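Local coordinates for orotidine 5'-phosphate decarboxylase (PDB 2CZD), which probably catalyses the decarboxylation of orotidine 5'-monophosphate to uridine 5'-monophosphate, the last step of de novo UMP synthesis, at residues B[60-71]-B[88-99]; B[167-175]-B[199-207]. All coordinates share one frame; numbering follows the deposited sequence.

The two contacts lie on opposite sides of the centre of one closed eight-stranded parallel barrel, their centres about 35 Å apart and their nearest atoms about 23 Å apart, so they do not touch. Along the chain, both segments of contact 1 come before those of contact 2. Each joins helices that follow neighbouring strands of the barrel: contact 1 those after strands 53-60 and 81-85, contact 2 those after strands 158-161 and 181-184, where the short helix 186-189 precedes helix 194-205. Both also include substrate-binding residues, in 60-66 and 167-172, so the helix packing reaches the binding loops at two separate places. Contact 1 additionally borders the second subunit, whereas contact 2 is touched by no other chain of the assembly.

Contact 1 of 2, residues B[60-71]-B[88-99]; sequences LADIPNTNRLIA and VGRDSVMAVKEL
Ser92 and Asn67 together fix the turn at Asp62 that leads into helix 64-71. Ser92 OG, set beside its own backbone N (chi1 -73°), donates to Asp62 O at 2.7 Å, lying in the plane of that carbonyl. Asn67 uses both ends of its amide: OD1 accepts from Asp62 N, while ND2 donates to Ser92 O at 3.0 Å. This second bond is nearly straight (168° at the hydrogen) and leaves in the amide plane, yet it meets Ser92 O from above the carbonyl plane. Bonded at both ends, the amide is held against rotation about its last torsion. At the same turn, Asp62 OD1 forms a salt bridge with Lys59 NZ of the second subunit, joining the substrate-binding loop of one chain to the predicted proton donor of the other.

Van der Waals packing follows the two helices, whose axes approach to 7.9 Å at a signed crossing angle of -23°. Ala95 CB sits 3.3 Å from Pro64 O, and the small residue allows this closeness. Pro64 CG rests 3.6 Å from Asp91 CG; Asp91 OD1 accepts a hydrogen bond from Gly112 N of the second subunit. The apolar part falls to the valines. Val96 CG2 meets Leu60 CD1 at 3.9 Å and also Asn67 CB, whereas its CG1 faces Ala71 CB. Val88 CG2 lies 3.7 Å from Ala61 CB.

Arg68 bends at its third torsion. The Ala95 methyl sits over one guanidinium face, displaced toward the rim of the group with NH2 its nearest nitrogen, and NE forms a long salt bridge of 3.8 Å to Glu98 OE2 near the guanidinium plane.

Through Val96, helix 90-97 packs inward on the barrel wall, against Val82 and Val84 of strand 81-85 and Ile102 of strand 101-105.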
loop_
_atom_site.group_PDB
_atom_site.type_symbol
_atom_site.label_atom_id
_atom_site.label_comp_id
_atom_site.label_asym_id
_atom_site.label_seq_id
_atom_site.Cartn_x
_atom_site.Cartn_y
_atom_site.Cartn_z
ATOM N N LEU B 60 -0.499 -4.501 -0.986
ATOM C CA LEU B 60 -0.150 -4.347 0.429
ATOM C C LEU B 60 1.346 -4.539 0.636
ATOM O O LEU B 60 1.958 -5.480 0.101
ATOM C CB LEU B 60 -0.936 -5.315 1.313
ATOM C CG LEU B 60 -2.457 -5.066 1.376
ATOM C CD1 LEU B 60 -3.066 -6.079 2.369
ATOM C CD2 LEU B 60 -2.775 -3.612 1.761
ATOM N N ALA B 61 1.913 -3.637 1.434
ATOM C CA ALA B 61 3.354 -3.615 1.683
ATOM C C ALA B 61 3.641 -3.134 3.108
ATOM O O ALA B 61 4.610 -2.413 3.369
ATOM C CB ALA B 61 4.007 -2.673 0.666
ATOM N N ASP B 62 2.781 -3.510 4.036
ATOM C CA ASP B 62 2.996 -3.087 5.411
ATOM C C ASP B 62 3.541 -4.227 6.280
ATOM O O ASP B 62 3.851 -5.338 5.786
ATOM C CB ASP B 62 1.672 -2.564 5.994
ATOM C CG ASP B 62 1.872 -1.335 6.868
ATOM O OD1 ASP B 62 2.647 -1.414 7.837
ATOM O OD2 ASP B 62 1.255 -0.288 6.592
ATOM N N ILE B 63 3.689 -3.948 7.578
ATOM C CA ILE B 63 4.147 -4.971 8.507
ATOM C C ILE B 63 3.055 -6.046 8.596
ATOM O O ILE B 63 1.871 -5.791 8.315
ATOM C CB ILE B 63 4.452 -4.383 9.903
ATOM C CG1 ILE B 63 3.178 -3.904 10.588
ATOM C CG2 ILE B 63 5.412 -3.223 9.748
ATOM C CD1 ILE B 63 3.438 -3.360 12.011
ATOM N N PRO B 64 3.423 -7.263 9.000
ATOM C CA PRO B 64 2.429 -8.338 9.078
ATOM C C PRO B 64 1.112 -8.027 9.767
ATOM O O PRO B 64 0.047 -8.268 9.197
ATOM C CB PRO B 64 3.196 -9.479 9.746
ATOM C CG PRO B 64 4.597 -9.262 9.243
ATOM C CD PRO B 64 4.771 -7.755 9.340
ATOM N N ASN B 65 1.160 -7.475 10.973
ATOM C CA ASN B 65 -0.096 -7.209 11.653
ATOM C C ASN B 65 -0.987 -6.194 10.951
ATOM O O ASN B 65 -2.208 -6.331 10.965
ATOM C CB ASN B 65 0.122 -6.744 13.090
ATOM C CG ASN B 65 -1.182 -6.746 13.879
ATOM O OD1 ASN B 65 -1.781 -7.807 14.101
ATOM N ND2 ASN B 65 -1.644 -5.563 14.285
ATOM N N THR B 66 -0.393 -5.158 10.360
ATOM C CA THR B 66 -1.187 -4.154 9.662
ATOM C C THR B 66 -1.748 -4.746 8.363
ATOM O O THR B 66 -2.894 -4.480 8.011
ATOM C CB THR B 66 -0.354 -2.903 9.422
ATOM O OG1 THR B 66 0.046 -2.392 10.705
ATOM C CG2 THR B 66 -1.169 -1.819 8.677
ATOM N N ASN B 67 -0.948 -5.562 7.669
ATOM C CA ASN B 67 -1.441 -6.227 6.466
ATOM C C ASN B 67 -2.644 -7.082 6.860
ATOM O O ASN B 67 -3.658 -7.114 6.160
ATOM C CB ASN B 67 -0.367 -7.149 5.878
ATOM C CG ASN B 67 0.467 -6.467 4.815
ATOM O OD1 ASN B 67 0.448 -5.242 4.688
ATOM N ND2 ASN B 67 1.210 -7.261 4.043
ATOM N N ARG B 68 -2.523 -7.768 7.993
ATOM C CA ARG B 68 -3.620 -8.619 8.482
ATOM C C ARG B 68 -4.891 -7.807 8.758
ATOM O O ARG B 68 -5.983 -8.199 8.354
ATOM C CB ARG B 68 -3.183 -9.334 9.757
ATOM C CG ARG B 68 -4.290 -10.109 10.467
ATOM C CD ARG B 68 -3.734 -10.708 11.755
ATOM N NE ARG B 68 -2.731 -11.729 11.452
ATOM C CZ ARG B 68 -1.439 -11.628 11.757
ATOM N NH1 ARG B 68 -0.980 -10.552 12.390
ATOM N NH2 ARG B 68 -0.602 -12.596 11.410
ATOM N N LEU B 69 -4.748 -6.686 9.455
ATOM C CA LEU B 69 -5.902 -5.842 9.746
ATOM C C LEU B 69 -6.571 -5.329 8.470
ATOM O O LEU B 69 -7.803 -5.297 8.366
ATOM C CB LEU B 69 -5.475 -4.661 10.613
ATOM C CG LEU B 69 -5.046 -4.986 12.032
ATOM C CD1 LEU B 69 -4.455 -3.755 12.652
ATOM C CD2 LEU B 69 -6.257 -5.468 12.844
ATOM N N ILE B 70 -5.762 -4.912 7.501
ATOM C CA ILE B 70 -6.326 -4.422 6.257
ATOM C C ILE B 70 -7.055 -5.564 5.529
ATOM O O ILE B 70 -8.171 -5.384 5.025
ATOM C CB ILE B 70 -5.226 -3.853 5.344
ATOM C CG1 ILE B 70 -4.605 -2.610 6.001
ATOM C CG2 ILE B 70 -5.800 -3.531 3.971
ATOM C CD1 ILE B 70 -3.345 -2.139 5.271
ATOM N N ALA B 71 -6.420 -6.732 5.472
ATOM C CA ALA B 71 -7.003 -7.901 4.800
ATOM C C ALA B 71 -8.326 -8.318 5.457
ATOM O O ALA B 71 -9.307 -8.630 4.775
ATOM C CB ALA B 71 -6.013 -9.066 4.846
ATOM N N VAL B 88 8.241 -6.995 0.804
ATOM C CA VAL B 88 8.239 -6.770 2.234
ATOM C C VAL B 88 8.481 -8.019 3.070
ATOM O O VAL B 88 8.719 -7.926 4.266
ATOM C CB VAL B 88 6.925 -6.016 2.620
ATOM C CG1 VAL B 88 6.859 -5.701 4.107
ATOM C CG2 VAL B 88 6.893 -4.688 1.848
ATOM N N GLY B 89 8.432 -9.189 2.445
ATOM C CA GLY B 89 8.709 -10.392 3.208
ATOM C C GLY B 89 7.589 -11.410 3.203
ATOM O O GLY B 89 6.430 -11.071 2.988
ATOM N N ARG B 90 7.956 -12.662 3.454
ATOM C CA ARG B 90 7.004 -13.765 3.488
ATOM C C ARG B 90 5.990 -13.644 4.637
ATOM O O ARG B 90 4.841 -14.056 4.485
ATOM C CB ARG B 90 7.768 -15.082 3.609
ATOM C CG ARG B 90 8.623 -15.375 2.387
ATOM C CD ARG B 90 9.637 -16.476 2.708
ATOM N NE ARG B 90 10.393 -16.978 1.549
ATOM C CZ ARG B 90 11.401 -16.358 0.926
ATOM N NH1 ARG B 90 11.834 -15.154 1.306
ATOM N NH2 ARG B 90 12.024 -16.985 -0.077
ATOM N N ASP B 91 6.402 -13.086 5.772
ATOM C CA ASP B 91 5.469 -12.926 6.879
ATOM C C ASP B 91 4.357 -11.953 6.517
ATOM O O ASP B 91 3.192 -12.202 6.834
ATOM C CB ASP B 91 6.178 -12.530 8.199
ATOM C CG ASP B 91 7.181 -11.391 8.045
ATOM O OD1 ASP B 91 7.845 -11.069 9.057
ATOM O OD2 ASP B 91 7.319 -10.820 6.956
ATOM N N SER B 92 4.705 -10.856 5.847
ATOM C CA SER B 92 3.695 -9.903 5.422
ATOM C C SER B 92 2.762 -10.513 4.375
ATOM O O SER B 92 1.569 -10.199 4.363
ATOM C CB SER B 92 4.343 -8.615 4.912
ATOM O OG SER B 92 4.872 -7.881 6.014
ATOM N N VAL B 93 3.283 -11.406 3.526
ATOM C CA VAL B 93 2.433 -12.066 2.533
ATOM C C VAL B 93 1.521 -13.064 3.246
ATOM O O VAL B 93 0.295 -13.068 3.027
ATOM C CB VAL B 93 3.270 -12.851 1.512
ATOM C CG1 VAL B 93 2.343 -13.613 0.572
ATOM C CG2 VAL B 93 4.142 -11.893 0.697
ATOM N N MET B 94 2.101 -13.889 4.127
ATOM C CA MET B 94 1.285 -14.896 4.792
ATOM C C MET B 94 0.235 -14.322 5.733
ATOM O O MET B 94 -0.810 -14.949 5.961
ATOM C CB MET B 94 2.178 -15.914 5.518
ATOM C CG MET B 94 2.951 -16.838 4.580
ATOM S SD MET B 94 1.907 -17.742 3.406
ATOM C CE MET B 94 0.990 -18.758 4.475
ATOM N N ALA B 95 0.468 -13.112 6.241
ATOM C CA ALA B 95 -0.539 -12.497 7.116
ATOM C C ALA B 95 -1.836 -12.223 6.352
ATOM O O ALA B 95 -2.929 -12.209 6.944
ATOM C CB ALA B 95 -0.011 -11.217 7.737
ATOM N N VAL B 96 -1.714 -12.005 5.043
ATOM C CA VAL B 96 -2.878 -11.779 4.202
ATOM C C VAL B 96 -3.451 -13.123 3.745
ATOM O O VAL B 96 -4.659 -13.316 3.798
ATOM C CB VAL B 96 -2.509 -10.944 2.946
ATOM C CG1 VAL B 96 -3.750 -10.659 2.113
ATOM C CG2 VAL B 96 -1.852 -9.625 3.379
ATOM N N LYS B 97 -2.596 -14.042 3.295
ATOM C CA LYS B 97 -3.061 -15.351 2.804
ATOM C C LYS B 97 -3.846 -16.128 3.884
ATOM O O LYS B 97 -4.733 -16.919 3.589
ATOM C CB LYS B 97 -1.867 -16.188 2.336
ATOM C CG LYS B 97 -2.264 -17.406 1.527
ATOM C CD LYS B 97 -1.030 -18.109 1.044
ATOM C CE LYS B 97 -1.346 -19.155 -0.029
ATOM N NZ LYS B 97 -2.328 -20.172 0.433
ATOM N N GLU B 98 -3.510 -15.886 5.135
ATOM C CA GLU B 98 -4.210 -16.532 6.231
ATOM C C GLU B 98 -5.704 -16.227 6.182
ATOM O O GLU B 98 -6.515 -17.074 6.557
ATOM C CB GLU B 98 -3.636 -16.031 7.553
ATOM C CG GLU B 98 -4.320 -16.512 8.811
ATOM C CD GLU B 98 -3.644 -15.931 10.050
ATOM O OE1 GLU B 98 -2.484 -16.304 10.309
ATOM O OE2 GLU B 98 -4.256 -15.094 10.755
ATOM N N LEU B 99 -6.064 -15.033 5.702
ATOM C CA LEU B 99 -7.465 -14.606 5.649
ATOM C C LEU B 99 -8.210 -14.752 4.324
ATOM O O LEU B 99 -9.446 -14.658 4.296
ATOM C CB LEU B 99 -7.566 -13.148 6.111
ATOM C CG LEU B 99 -6.969 -12.933 7.499
ATOM C CD1 LEU B 99 -7.084 -11.465 7.872
ATOM C CD2 LEU B 99 -7.702 -13.815 8.509
#

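Contact 2 of 2, residues B[167-175]-B[199-207]; sequences QGGKAKDAV and KAIYDEIRG
The substrate-binding turn Gln167-Lys170 and the start of helix 170-175 are met by one carboxylate, that of Glu204 on the last helix of the barrel. With CG anti to the backbone N (chi1 178°) and the chain extended beyond it, Glu204 reaches across to the turn. Its OE1 accepts from Gly169 N at 3.1 Å, met from above the carboxylate plane; its OE2 takes Lys172 N at 3.0 Å through the anti lone pair, with 171° at the hydrogen. Water 1 donates to both Glu204 OE1 and Gln167 O. With backbone N-H groups of the helix start directed at it, the carboxylate is probably favoured as the anion. Shortening Glu204 to an alanine would take away both oxygens, and the amides of Gly169 and Lys172 would probably be left without their acceptor and the type II beta turn from Gln167 to Lys170 less firmly held.

As outer helices following neighbouring strands of a TIM barrel, 170-175 and 199-205 cross at -50°, and their apolar sides meet where Ala171 CB lies 4.1 Å from Ile205 CG1 and Val175 CG2 4.0 Å from Ile205 CG2. Val175 and Ile205 also rest on Ile182 of the intervening strand 181-184. Lys172 NZ, at the end of a chain bent at its third torsion, makes a weak bond of 2.9 Å to Gly207 O.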
loop_
_atom_site.group_PDB
_atom_site.type_symbol
_atom_site.label_atom_id
_atom_site.label_comp_id
_atom_site.label_asym_id
_atom_site.label_seq_id
_atom_site.Cartn_x
_atom_site.Cartn_y
_atom_site.Cartn_z
ATOM N N GLN B 167 -3.851 -3.870 -30.729
ATOM C CA GLN B 167 -3.854 -4.514 -32.033
ATOM C C GLN B 167 -4.588 -5.847 -32.011
ATOM O O GLN B 167 -4.545 -6.583 -31.017
ATOM C CB GLN B 167 -2.422 -4.715 -32.533
ATOM C CG GLN B 167 -1.633 -3.418 -32.722
ATOM C CD GLN B 167 -0.756 -3.053 -31.530
ATOM O OE1 GLN B 167 -1.147 -3.210 -30.369
ATOM N NE2 GLN B 167 0.444 -2.548 -31.818
ATOM N N GLY B 168 -5.270 -6.163 -33.110
ATOM C CA GLY B 168 -5.999 -7.409 -33.193
ATOM C C GLY B 168 -5.019 -8.552 -33.031
ATOM O O GLY B 168 -3.916 -8.535 -33.613
ATOM N N GLY B 169 -5.409 -9.516 -32.210
ATOM C CA GLY B 169 -4.574 -10.672 -31.956
ATOM C C GLY B 169 -3.793 -10.601 -30.650
ATOM O O GLY B 169 -3.446 -11.636 -30.082
ATOM N N LYS B 170 -3.537 -9.389 -30.168
ATOM C CA LYS B 170 -2.766 -9.216 -28.934
ATOM C C LYS B 170 -3.347 -9.916 -27.711
ATOM O O LYS B 170 -2.582 -10.480 -26.922
ATOM C CB LYS B 170 -2.592 -7.730 -28.602
ATOM C CG LYS B 170 -1.765 -6.936 -29.597
ATOM C CD LYS B 170 -0.351 -7.459 -29.684
ATOM C CE LYS B 170 0.498 -6.604 -30.614
ATOM N NZ LYS B 170 1.834 -7.228 -30.802
ATOM N N ALA B 171 -4.668 -9.850 -27.523
ATOM C CA ALA B 171 -5.291 -10.475 -26.352
ATOM C C ALA B 171 -5.184 -11.993 -26.431
ATOM O O ALA B 171 -4.761 -12.656 -25.469
ATOM C CB ALA B 171 -6.754 -10.053 -26.224
ATOM N N LYS B 172 -5.547 -12.555 -27.582
ATOM C CA LYS B 172 -5.434 -13.999 -27.745
ATOM C C LYS B 172 -3.965 -14.440 -27.607
ATOM O O LYS B 172 -3.672 -15.490 -27.019
ATOM C CB LYS B 172 -5.972 -14.442 -29.111
ATOM C CG LYS B 172 -5.819 -15.934 -29.358
ATOM C CD LYS B 172 -5.950 -16.279 -30.843
ATOM C CE LYS B 172 -7.372 -16.167 -31.317
ATOM N NZ LYS B 172 -7.584 -16.842 -32.635
ATOM N N ASP B 173 -3.036 -13.653 -28.135
ATOM C CA ASP B 173 -1.632 -14.001 -28.032
ATOM C C ASP B 173 -1.155 -13.985 -26.575
ATOM O O ASP B 173 -0.345 -14.818 -26.185
ATOM C CB ASP B 173 -0.792 -13.062 -28.888
ATOM C CG ASP B 173 -0.908 -13.371 -30.383
ATOM O OD1 ASP B 173 -0.311 -12.630 -31.182
ATOM O OD2 ASP B 173 -1.596 -14.358 -30.745
ATOM N N ALA B 174 -1.665 -13.051 -25.776
ATOM C CA ALA B 174 -1.255 -12.992 -24.370
ATOM C C ALA B 174 -1.696 -14.262 -23.652
ATOM O O ALA B 174 -0.947 -14.815 -22.831
ATOM C CB ALA B 174 -1.870 -11.772 -23.688
ATOM N N VAL B 175 -2.912 -14.712 -23.938
ATOM C CA VAL B 175 -3.432 -15.920 -23.318
ATOM C C VAL B 175 -2.598 -17.112 -23.790
ATOM O O VAL B 175 -2.205 -17.960 -22.983
ATOM C CB VAL B 175 -4.934 -16.108 -23.666
ATOM C CG1 VAL B 175 -5.387 -17.516 -23.377
ATOM C CG2 VAL B 175 -5.765 -15.097 -22.870
ATOM N N LYS B 199 -17.369 -7.781 -24.840
ATOM C CA LYS B 199 -17.675 -8.904 -25.722
ATOM C C LYS B 199 -16.642 -9.051 -26.840
ATOM O O LYS B 199 -16.236 -10.157 -27.169
ATOM C CB LYS B 199 -19.056 -8.714 -26.355
ATOM C CG LYS B 199 -19.439 -9.816 -27.350
ATOM C CD LYS B 199 -20.856 -9.598 -27.881
ATOM C CE LYS B 199 -21.289 -10.744 -28.776
ATOM N NZ LYS B 199 -20.431 -10.835 -29.983
ATOM N N ALA B 200 -16.218 -7.936 -27.431
ATOM C CA ALA B 200 -15.252 -8.004 -28.526
ATOM C C ALA B 200 -13.941 -8.635 -28.069
ATOM O O ALA B 200 -13.366 -9.462 -28.773
ATOM C CB ALA B 200 -15.001 -6.620 -29.095
ATOM N N ILE B 201 -13.470 -8.252 -26.881
ATOM C CA ILE B 201 -12.221 -8.816 -26.370
ATOM C C ILE B 201 -12.414 -10.298 -26.033
ATOM O O ILE B 201 -11.603 -11.144 -26.405
ATOM C CB ILE B 201 -11.753 -8.041 -25.124
ATOM C CG1 ILE B 201 -11.491 -6.586 -25.535
ATOM C CG2 ILE B 201 -10.480 -8.697 -24.520
ATOM C CD1 ILE B 201 -11.359 -5.596 -24.356
ATOM N N TYR B 202 -13.510 -10.597 -25.348
ATOM C CA TYR B 202 -13.859 -11.960 -24.988
ATOM C C TYR B 202 -13.912 -12.839 -26.248
ATOM O O TYR B 202 -13.345 -13.937 -26.267
ATOM C CB TYR B 202 -15.204 -11.957 -24.256
ATOM C CG TYR B 202 -15.753 -13.328 -23.951
ATOM C CD1 TYR B 202 -16.459 -14.046 -24.915
ATOM C CD2 TYR B 202 -15.580 -13.906 -22.692
ATOM C CE1 TYR B 202 -16.984 -15.307 -24.635
ATOM C CE2 TYR B 202 -16.099 -15.172 -22.400
ATOM C CZ TYR B 202 -16.801 -15.863 -23.376
ATOM O OH TYR B 202 -17.331 -17.108 -23.096
ATOM N N ASP B 203 -14.557 -12.337 -27.305
ATOM C CA ASP B 203 -14.647 -13.092 -28.558
ATOM C C ASP B 203 -13.284 -13.350 -29.202
ATOM O O ASP B 203 -13.063 -14.400 -29.806
ATOM C CB ASP B 203 -15.552 -12.374 -29.560
ATOM C CG ASP B 203 -17.033 -12.485 -29.204
ATOM O OD1 ASP B 203 -17.405 -13.358 -28.383
ATOM O OD2 ASP B 203 -17.823 -11.698 -29.780
ATOM N N GLU B 204 -12.358 -12.403 -29.100
ATOM C CA GLU B 204 -11.047 -12.647 -29.677
ATOM C C GLU B 204 -10.349 -13.768 -28.912
ATOM O O GLU B 204 -9.773 -14.668 -29.509
ATOM C CB GLU B 204 -10.162 -11.395 -29.645
ATOM C CG GLU B 204 -8.773 -11.702 -30.204
ATOM C CD GLU B 204 -7.811 -10.534 -30.175
ATOM O OE1 GLU B 204 -8.139 -9.466 -30.745
ATOM O OE2 GLU B 204 -6.712 -10.696 -29.604
ATOM N N ILE B 205 -10.423 -13.711 -27.590
ATOM C CA ILE B 205 -9.789 -14.710 -26.735
ATOM C C ILE B 205 -10.358 -16.103 -26.986
ATOM O O ILE B 205 -9.614 -17.088 -27.049
ATOM C CB ILE B 205 -9.970 -14.327 -25.242
ATOM C CG1 ILE B 205 -9.194 -13.040 -24.951
ATOM C CG2 ILE B 205 -9.503 -15.464 -24.325
ATOM C CD1 ILE B 205 -9.426 -12.472 -23.575
ATOM N N ARG B 206 -11.672 -16.188 -27.138
ATOM C CA ARG B 206 -12.299 -17.480 -27.368
ATOM C C ARG B 206 -12.418 -17.845 -28.841
ATOM O O ARG B 206 -13.023 -18.858 -29.188
ATOM C CB ARG B 206 -13.668 -17.521 -26.679
ATOM C CG ARG B 206 -13.572 -17.575 -25.155
ATOM C CD ARG B 206 -12.747 -18.790 -24.694
ATOM N NE ARG B 206 -12.396 -18.764 -23.271
ATOM C CZ ARG B 206 -13.276 -18.831 -22.273
ATOM N NH1 ARG B 206 -14.575 -18.924 -22.531
ATOM N NH2 ARG B 206 -12.859 -18.806 -21.014
ATOM N N GLY B 207 -11.823 -17.031 -29.707
ATOM C CA GLY B 207 -11.896 -17.298 -31.133
ATOM C C GLY B 207 -10.669 -18.006 -31.687
ATOM O O GLY B 207 -9.658 -18.101 -30.960
HETATM O O HOH W 1 -6.507 -7.651 -29.207
#